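Local coordinates for protein type I polyketide synthase PikAII (Streptomyces venezuelae, PDB 3QP9) that forms a C2-type ketoreductase domain of a modular polyketide synthase, of a class thought to epimerise the alpha-carbon of the growing chain rather than reduce its beta-ketone, at residues Val79-Ser84 with Ala94-Ala99; Thr137-Leu142 with Leu184-Arg189. All blocks are in the same frame, centred on the assembly; numbering follows the deposited sequence.

Interaction 1 of 2, residues Val79-Ser84 with Ala94-Ala99; sequences VQLDVS and ATLGEA
Leu81, on strand 77-83, meets Leu96 and Ala99 of helix 89-102 through its isobutyl end. Its CB points at the helix but makes no close contact there. The nearest group is the methyl of Thr95, with Leu81 CB to Thr95 CG2 at 4.9 Å. CG is set beside the backbone N and anti to the carbonyl carbon (chi1 -60°), and it carries the two methyls forward. CD1 continues the chain nearly straight, anti to CA (chi2 -177°), and comes closest to the helix. It rests on the methyl of Ala99, with Leu81 CD1 to Ala99 CB at 3.9 Å. The same CD1 also faces one branch of Leu96, with Leu81 CD1 to Leu96 CD2 at 4.3 Å. CD2 is the second branch and shares the alanine, with Leu81 CD2 to Ala99 CB at 4.1 Å. The Ala99 methyl is therefore touched by both branches of the leucine.

Leu96 and Ala99 are three residues apart, so their side chains sit on neighbouring parts of one helix face. Thr95 flanks them with its methyl, while its OG1 turns back to the helix backbone at Arg91. Leu96 also packs on Leu138, Ala141 and Leu142 of helix 130-144, so it lies between Leu81 and that helix. Leu81 also lies on Leu53 of the adjacent strand, 51-57.

The contact belongs to a right-handed beta-alpha-beta unit of the Rossmann-like fold. Strand 77-83 is outermost at this end within the chain, and helix 89-102 follows it and lies across one sheet face. No hydrogen bond joins the two segments. They are held by van der Waals contact between methyl groups, which fixes their spacing but sets no directional register.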
loop_
_atom_site.group_PDB
_atom_site.type_symbol
_atom_site.label_atom_id
_atom_site.label_comp_id
_atom_site.label_asym_id
_atom_site.label_seq_id
_atom_site.Cartn_x
_atom_site.Cartn_y
_atom_site.Cartn_z
ATOM N N VAL A 79 13.090 2.969 27.118
ATOM C CA VAL A 79 14.111 3.992 26.856
ATOM C C VAL A 79 13.826 4.743 25.545
ATOM O O VAL A 79 13.849 4.150 24.451
ATOM C CB VAL A 79 15.561 3.363 26.810
ATOM C CG1 VAL A 79 16.630 4.433 26.510
ATOM C CG2 VAL A 79 15.872 2.657 28.122
ATOM N N GLN A 80 13.590 6.038 25.638
ATOM C CA GLN A 80 13.477 6.851 24.424
ATOM C C GLN A 80 14.773 7.163 23.722
ATOM O O GLN A 80 15.789 7.504 24.348
ATOM C CB GLN A 80 12.757 8.147 24.716
ATOM C CG GLN A 80 12.475 8.992 23.504
ATOM C CD GLN A 80 11.453 10.079 23.797
ATOM O OE1 GLN A 80 10.673 9.964 24.740
ATOM N NE2 GLN A 80 11.476 11.150 23.001
ATOM N N LEU A 81 14.728 7.043 22.410
ATOM C CA LEU A 81 15.881 7.281 21.573
ATOM C C LEU A 81 15.431 8.241 20.491
ATOM O O LEU A 81 14.819 7.825 19.481
ATOM C CB LEU A 81 16.365 5.982 20.959
ATOM C CG LEU A 81 16.769 4.913 21.958
ATOM C CD1 LEU A 81 17.276 3.730 21.204
ATOM C CD2 LEU A 81 17.883 5.449 22.888
ATOM N N ASP A 82 15.673 9.524 20.732
ATOM C CA ASP A 82 15.304 10.553 19.783
ATOM C C ASP A 82 16.295 10.523 18.639
ATOM O O ASP A 82 17.487 10.674 18.861
ATOM C CB ASP A 82 15.320 11.938 20.429
ATOM C CG ASP A 82 14.790 11.931 21.848
ATOM O OD1 ASP A 82 13.553 11.788 22.021
ATOM O OD2 ASP A 82 15.625 12.079 22.794
ATOM N N VAL A 83 15.805 10.363 17.414
ATOM C CA VAL A 83 16.674 10.463 16.233
ATOM C C VAL A 83 16.285 11.593 15.218
ATOM O O VAL A 83 15.125 12.053 15.192
ATOM C CB VAL A 83 16.815 9.085 15.571
ATOM C CG1 VAL A 83 15.515 8.698 14.846
ATOM C CG2 VAL A 83 18.042 9.037 14.635
ATOM N N SER A 84 17.262 12.040 14.415
ATOM C CA SER A 84 17.029 12.956 13.291
ATOM C C SER A 84 16.509 12.109 12.139
ATOM O O SER A 84 17.251 11.259 11.625
ATOM C CB SER A 84 18.313 13.672 12.825
ATOM O OG SER A 84 19.145 14.097 13.902
ATOM N N ALA A 94 24.965 3.571 15.322
ATOM C CA ALA A 94 25.867 3.951 16.463
ATOM C C ALA A 94 24.971 4.214 17.654
ATOM O O ALA A 94 25.216 3.768 18.763
ATOM C CB ALA A 94 26.598 5.206 16.121
ATOM N N THR A 95 23.864 4.905 17.384
ATOM C CA THR A 95 22.944 5.293 18.430
ATOM C C THR A 95 22.336 4.053 19.041
ATOM O O THR A 95 22.243 3.959 20.259
ATOM C CB THR A 95 21.804 6.198 17.857
ATOM O OG1 THR A 95 22.407 7.390 17.366
ATOM C CG2 THR A 95 20.762 6.541 18.907
ATOM N N LEU A 96 21.906 3.122 18.194
ATOM C CA LEU A 96 21.382 1.825 18.645
ATOM C C LEU A 96 22.420 0.930 19.397
ATOM O O LEU A 96 22.112 0.405 20.469
ATOM C CB LEU A 96 20.780 1.053 17.491
ATOM C CG LEU A 96 19.527 1.641 16.817
ATOM C CD1 LEU A 96 19.442 1.072 15.384
ATOM C CD2 LEU A 96 18.210 1.420 17.647
ATOM N N GLY A 97 23.593 0.722 18.796
ATOM C CA GLY A 97 24.713 -0.003 19.438
ATOM C C GLY A 97 25.044 0.586 20.809
ATOM O O GLY A 97 25.213 -0.158 21.808
ATOM N N GLU A 98 25.121 1.912 20.899
ATOM C CA GLU A 98 25.270 2.557 22.220
ATOM C C GLU A 98 24.138 2.193 23.201
ATOM O O GLU A 98 24.371 1.904 24.388
ATOM C CB GLU A 98 25.434 4.080 22.052
ATOM C CG GLU A 98 25.141 4.974 23.288
ATOM C CD GLU A 98 25.869 6.375 23.226
ATOM O OE1 GLU A 98 25.601 7.237 24.107
ATOM O OE2 GLU A 98 26.704 6.612 22.307
ATOM N N ALA A 99 22.896 2.167 22.705
ATOM C CA ALA A 99 21.768 1.882 23.569
ATOM C C ALA A 99 21.777 0.430 23.963
ATOM O O ALA A 99 21.348 0.105 25.062
ATOM C CB ALA A 99 20.435 2.203 22.848
#

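Interaction 2 of 2, residues Thr137-Leu142 with Leu184-Arg189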
loop_
_atom_site.group_PDB
_atom_site.type_symbol
_atom_site.label_atom_id
_atom_site.label_comp_id
_atom_site.label_asym_id
_atom_site.label_seq_id
_atom_site.Cartn_x
_atom_site.Cartn_y
_atom_site.Cartn_z
ATOM N N THR A 137 15.376 3.306 7.225
ATOM C CA THR A 137 16.739 3.441 7.766
ATOM C C THR A 137 16.897 2.668 9.052
ATOM O O THR A 137 17.963 2.056 9.340
ATOM C CB THR A 137 17.050 4.938 7.907
ATOM O OG1 THR A 137 17.025 5.469 6.582
ATOM C CG2 THR A 137 18.476 5.181 8.508
ATOM N N LEU A 138 15.837 2.658 9.831
ATOM C CA LEU A 138 15.829 1.959 11.107
ATOM C C LEU A 138 15.896 0.444 10.947
ATOM O O LEU A 138 16.600 -0.194 11.700
ATOM C CB LEU A 138 14.650 2.393 11.978
ATOM C CG LEU A 138 14.485 1.642 13.302
ATOM C CD1 LEU A 138 15.610 2.029 14.265
ATOM C CD2 LEU A 138 13.168 1.913 13.912
ATOM N N VAL A 139 15.224 -0.107 9.932
ATOM C CA VAL A 139 15.194 -1.554 9.670
ATOM C C VAL A 139 16.633 -2.008 9.326
ATOM O O VAL A 139 17.051 -3.154 9.617
ATOM C CB VAL A 139 14.342 -1.845 8.452
ATOM C CG1 VAL A 139 14.558 -3.275 7.966
ATOM C CG2 VAL A 139 12.866 -1.599 8.748
ATOM N N GLN A 140 17.333 -1.122 8.645
ATOM C CA GLN A 140 18.673 -1.446 8.158
ATOM C C GLN A 140 19.663 -1.349 9.312
ATOM O O GLN A 140 20.479 -2.245 9.506
ATOM C CB GLN A 140 19.082 -0.427 7.100
ATOM C CG GLN A 140 18.586 -0.724 5.720
ATOM C CD GLN A 140 18.724 0.428 4.757
ATOM O OE1 GLN A 140 19.008 1.598 5.117
ATOM N NE2 GLN A 140 18.552 0.095 3.503
ATOM N N ALA A 141 19.550 -0.254 10.067
ATOM C CA ALA A 141 20.461 0.129 11.142
ATOM C C ALA A 141 20.365 -0.799 12.364
ATOM O O ALA A 141 21.374 -1.071 13.019
ATOM C CB ALA A 141 20.243 1.539 11.526
ATOM N N LEU A 142 19.148 -1.273 12.688
ATOM C CA LEU A 142 18.998 -2.369 13.681
ATOM C C LEU A 142 19.927 -3.585 13.413
ATOM O O LEU A 142 20.571 -4.115 14.321
ATOM C CB LEU A 142 17.524 -2.832 13.725
ATOM C CG LEU A 142 16.621 -1.795 14.442
ATOM C CD1 LEU A 142 15.134 -2.129 14.183
ATOM C CD2 LEU A 142 16.911 -1.684 15.949
ATOM N N LEU A 184 8.990 -10.580 5.671
ATOM C CA LEU A 184 9.357 -11.778 4.872
ATOM C C LEU A 184 10.844 -11.826 4.689
ATOM O O LEU A 184 11.441 -12.912 4.674
ATOM C CB LEU A 184 8.732 -11.755 3.500
ATOM C CG LEU A 184 7.214 -11.802 3.469
ATOM C CD1 LEU A 184 6.648 -11.531 2.052
ATOM C CD2 LEU A 184 6.796 -13.130 4.021
ATOM N N GLU A 185 11.454 -10.644 4.620
ATOM C CA GLU A 185 12.911 -10.546 4.440
ATOM C C GLU A 185 13.749 -10.660 5.720
ATOM O O GLU A 185 14.912 -11.104 5.682
ATOM C CB GLU A 185 13.275 -9.280 3.618
ATOM C CG GLU A 185 12.693 -9.216 2.178
ATOM C CD GLU A 185 13.159 -7.963 1.466
ATOM O OE1 GLU A 185 13.782 -7.068 2.102
ATOM O OE2 GLU A 185 12.869 -7.848 0.273
ATOM N N HIS A 186 13.216 -10.223 6.853
ATOM C CA HIS A 186 13.938 -10.336 8.127
ATOM C C HIS A 186 13.031 -10.987 9.179
ATOM O O HIS A 186 12.615 -10.363 10.174
ATOM C CB HIS A 186 14.439 -8.949 8.575
ATOM C CG HIS A 186 15.287 -8.272 7.556
ATOM N ND1 HIS A 186 16.617 -8.595 7.384
ATOM C CD2 HIS A 186 15.020 -7.279 6.671
ATOM C CE1 HIS A 186 17.132 -7.858 6.414
ATOM N NE2 HIS A 186 16.186 -7.050 5.958
ATOM N N PRO A 187 12.631 -12.216 8.921
ATOM C CA PRO A 187 11.550 -12.737 9.764
ATOM C C PRO A 187 11.923 -12.941 11.252
ATOM O O PRO A 187 11.075 -12.921 12.090
ATOM C CB PRO A 187 11.243 -14.084 9.141
ATOM C CG PRO A 187 12.542 -14.426 8.327
ATOM C CD PRO A 187 13.026 -13.129 7.840
ATOM N N GLU A 188 13.216 -13.135 11.569
ATOM C CA GLU A 188 13.618 -13.374 12.933
ATOM C C GLU A 188 13.582 -12.085 13.764
ATOM O O GLU A 188 13.591 -12.121 14.985
ATOM C CB GLU A 188 15.051 -14.070 12.934
ATOM C CG GLU A 188 16.316 -13.116 12.556
ATOM C CD GLU A 188 16.235 -12.312 11.170
ATOM O OE1 GLU A 188 15.531 -12.692 10.215
ATOM O OE2 GLU A 188 16.924 -11.271 11.025
ATOM N N ARG A 189 13.598 -10.925 13.104
ATOM C CA ARG A 189 13.673 -9.665 13.865
ATOM C C ARG A 189 12.525 -8.674 13.629
ATOM O O ARG A 189 12.538 -7.586 14.137
ATOM C CB ARG A 189 15.023 -8.982 13.697
ATOM C CG ARG A 189 15.508 -8.854 12.232
ATOM C CD ARG A 189 16.603 -7.851 12.157
ATOM N NE ARG A 189 17.042 -7.525 10.804
ATOM C CZ ARG A 189 16.935 -6.319 10.262
ATOM N NH1 ARG A 189 17.386 -6.094 9.026
ATOM N NH2 ARG A 189 16.401 -5.346 10.985
#
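Val139 is the first residue of 137-142 to meet the other segment, and it does so with both side chain and backbone. Its CG1, anti to the backbone N (chi1 167°), extends to the His186 ring, with Val139 CG1 to His186 CD2 at 4.2 Å. The Val139 and Arg189 side chains cross at about a right angle. Arg189 NH2 donates to Val139 O at 2.7 Å, lying in the carbonyl plane on a lone pair, with an N-H...O angle of 147°. Arg189 NH1 adds a weak, more bent bond to Val139 O at 3.0 Å. The oxygen sits at the guanidinium edge, so the two terminal nitrogens share it.

Gln140 points away from this contact. Its NE2 bonds to the carbonyls of Leu358 and Thr361. Leu142 places its CB near the arginine, with Leu142 CB to Arg189 NH2 at 3.9 Å.

Arg189 reaches the helix because its chain is extended from CG to NE. On its own segment, NH1 lies over the centre of the His186 ring. His186 is where the chain leaves helix 170-185, and the following turn brings Arg189 to the side of helix 130-144. Glu188 forms a long salt bridge to NE, and Glu143 a long, weak ion pair to NH1.

Within the N-terminal Rossmann-like half, this ties helix 130-144 to the loop leading into strand 190-196. Two hydrogen bonds, one weak, hold the buried guanidinium to one backbone oxygen, whose partial negative charge would favour the cation. The long ion pairs may offset part of its charge.

Interaction 1 comes first along the chain and is complete before interaction 2 begins. Their centres are about 16 Å apart, on the same side of the chain's centre. Helices 89-102 and 130-144 pack side by side and join them: Leu96 of interaction 1 reaches interaction 2, with Leu96 CD1 to Leu142 N at 3.6 Å and Leu96 CD1 to Leu138 CD1 at 4.1 Å. Interaction 1 is apolar and lies near the outer strand. Interaction 2 is centred on a hydrogen-bonded arginine and lies further in, where Gln140 and Glu185 both bond to Leu358. Together they run from the edge of the N-terminal Rossmann-like half towards the half that carries the KR family sequence.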